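Local atomic coordinates of carboxylesterase (Est-2) (Archaeoglobus fulgidus, PDB entry 5FRD), a protein that is an alpha/beta-hydrolase-family esterase that probably hydrolyses carboxylic esters and binds coenzyme A near its active site. Residues A[26-31]-A[49-54]. Sequence-based numbering, arbitrary orientation.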
loop_
_atom_site.group_PDB
_atom_site.type_symbol
_atom_site.label_atom_id
_atom_site.label_comp_id
_atom_site.label_asym_id
_atom_site.label_seq_id
_atom_site.Cartn_x
_atom_site.Cartn_y
_atom_site.Cartn_z
ATOM N N TYR A 26 5.462 -4.655 -3.445
ATOM C CA TYR A 26 4.467 -4.203 -2.491
ATOM C C TYR A 26 4.888 -2.918 -1.816
ATOM O O TYR A 26 6.047 -2.797 -1.399
ATOM C CB TYR A 26 4.256 -5.244 -1.378
ATOM C CG TYR A 26 3.965 -6.657 -1.803
ATOM C CD1 TYR A 26 4.986 -7.532 -2.077
ATOM C CD2 TYR A 26 2.664 -7.150 -1.880
ATOM C CE1 TYR A 26 4.755 -8.850 -2.415
ATOM C CE2 TYR A 26 2.425 -8.459 -2.265
ATOM C CZ TYR A 26 3.461 -9.304 -2.536
ATOM O OH TYR A 26 3.210 -10.624 -2.896
ATOM N N ILE A 27 3.929 -2.017 -1.616
ATOM C CA ILE A 27 4.157 -0.714 -1.003
ATOM C C ILE A 27 3.163 -0.526 0.167
ATOM O O ILE A 27 1.942 -0.473 -0.033
ATOM C CB ILE A 27 3.993 0.464 -1.992
ATOM C CG1 ILE A 27 4.748 0.164 -3.291
ATOM C CG2 ILE A 27 4.513 1.726 -1.332
ATOM C CD1 ILE A 27 4.600 1.229 -4.347
ATOM N N HIS A 28 3.730 -0.439 1.363
ATOM C CA HIS A 28 3.001 -0.324 2.627
ATOM C C HIS A 28 2.330 1.018 2.849
ATOM O O HIS A 28 2.538 1.984 2.110
ATOM C CB HIS A 28 3.934 -0.618 3.804
ATOM C CG HIS A 28 5.038 0.369 3.964
ATOM N ND1 HIS A 28 4.861 1.609 4.535
ATOM C CD2 HIS A 28 6.344 0.301 3.608
ATOM C CE1 HIS A 28 6.017 2.256 4.538
ATOM N NE2 HIS A 28 6.922 1.501 3.943
ATOM N N SER A 29 1.549 1.089 3.933
ATOM C CA SER A 29 0.783 2.253 4.327
ATOM C C SER A 29 1.463 3.124 5.372
ATOM O O SER A 29 2.598 2.870 5.799
ATOM C CB SER A 29 -0.605 1.758 4.804
ATOM O OG SER A 29 -0.456 0.841 5.835
ATOM N N SER A 30 0.766 4.174 5.791
ATOM C CA SER A 30 1.301 5.125 6.763
ATOM C C SER A 30 1.643 4.477 8.102
ATOM O O SER A 30 0.893 3.645 8.628
ATOM C CB SER A 30 0.300 6.237 7.061
ATOM O OG SER A 30 0.025 7.047 5.935
ATOM N N GLY A 31 2.781 4.888 8.656
ATOM C CA GLY A 31 3.241 4.370 9.937
ATOM C C GLY A 31 3.596 2.894 9.953
ATOM O O GLY A 31 3.743 2.303 11.034
ATOM N N ILE A 49 8.962 -3.014 -0.235
ATOM C CA ILE A 49 9.847 -1.929 0.164
ATOM C C ILE A 49 9.613 -1.461 1.593
ATOM O O ILE A 49 8.474 -1.415 2.053
ATOM C CB ILE A 49 9.705 -0.771 -0.826
ATOM C CG1 ILE A 49 10.814 0.269 -0.643
ATOM C CG2 ILE A 49 8.333 -0.121 -0.754
ATOM C CD1 ILE A 49 10.838 1.357 -1.723
ATOM N N ASP A 50 10.669 -1.075 2.308
ATOM C CA ASP A 50 10.534 -0.153 3.445
ATOM C C ASP A 50 10.712 1.256 2.877
ATOM O O ASP A 50 11.823 1.589 2.443
ATOM C CB ASP A 50 11.643 -0.367 4.501
ATOM C CG ASP A 50 11.452 -1.553 5.404
ATOM O OD1 ASP A 50 10.308 -1.963 5.678
ATOM O OD2 ASP A 50 12.497 -2.006 5.985
ATOM N N LEU A 51 9.668 2.056 2.749
ATOM C CA LEU A 51 9.883 3.415 2.265
ATOM C C LEU A 51 10.871 4.128 3.171
ATOM O O LEU A 51 10.926 3.860 4.377
ATOM C CB LEU A 51 8.563 4.198 2.212
ATOM C CG LEU A 51 7.548 3.779 1.156
ATOM C CD1 LEU A 51 6.220 4.464 1.388
ATOM C CD2 LEU A 51 8.045 4.007 -0.260
ATOM N N PRO A 52 11.669 5.042 2.603
ATOM C CA PRO A 52 12.498 5.861 3.498
ATOM C C PRO A 52 11.657 6.425 4.639
ATOM O O PRO A 52 10.449 6.666 4.477
ATOM C CB PRO A 52 13.015 6.959 2.573
ATOM C CG PRO A 52 13.062 6.300 1.235
ATOM C CD PRO A 52 11.836 5.410 1.196
ATOM N N ASN A 53 12.284 6.554 5.800
ATOM C CA ASN A 53 11.629 6.921 7.065
ATOM C C ASN A 53 10.882 5.813 7.769
ATOM O O ASN A 53 10.290 6.052 8.821
ATOM C CB ASN A 53 10.730 8.156 6.927
ATOM C CG ASN A 53 11.458 9.316 6.280
ATOM O OD1 ASN A 53 12.520 9.693 6.749
ATOM N ND2 ASN A 53 10.950 9.814 5.180
ATOM N N HIS A 54 10.920 4.606 7.195
ATOM C CA HIS A 54 10.201 3.449 7.705
ATOM C C HIS A 54 11.121 2.245 7.749
ATOM O O HIS A 54 12.062 2.111 6.963
ATOM C CB HIS A 54 8.993 3.138 6.826
ATOM C CG HIS A 54 8.056 4.299 6.641
ATOM N ND1 HIS A 54 8.330 5.349 5.798
ATOM C CD2 HIS A 54 6.855 4.561 7.187
ATOM C CE1 HIS A 54 7.333 6.217 5.846
ATOM N NE2 HIS A 54 6.417 5.755 6.664
HETATM O O HOH W 1 6.024 -2.335 1.403
#
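The ring of H28, just past strand 24-27, reaches over to L51 and H54 in the loop that follows the neighbouring parallel strand 47-49. From CB, a chi1 of 65° puts CG between the backbone N and the carbonyl carbon. ND1 donates back within its own segment, in the ring plane, to S29 O (2.9 Å), which leaves NE2 as an acceptor. I49 O lies in the ring plane at the edge, 3.1 Å from CD2. NE2 takes the backbone N-H of L51 at 3.0 Å and 162°, close to the ring plane, with L51 CB and CG packed beside it; the bonds at ND1 and NE2 together hold the ring's rotation. CE1 sits 3.6 Å from H54 CG, over one face of the H54 ring and offset toward its rim, the two planes turned 54° apart. H54 is itself held by ND1 to P52 O (2.8 Å) and by NE2 to D168 of helix 162-173. Towards the strands, I49 N donates to Y26 O, and a water donates to Y26 O and I49 O and accepts a weak bond from H28 N. The contact joins two loops at the C-terminal end of the parallel strands, where alpha/beta hydrolases place their active sites.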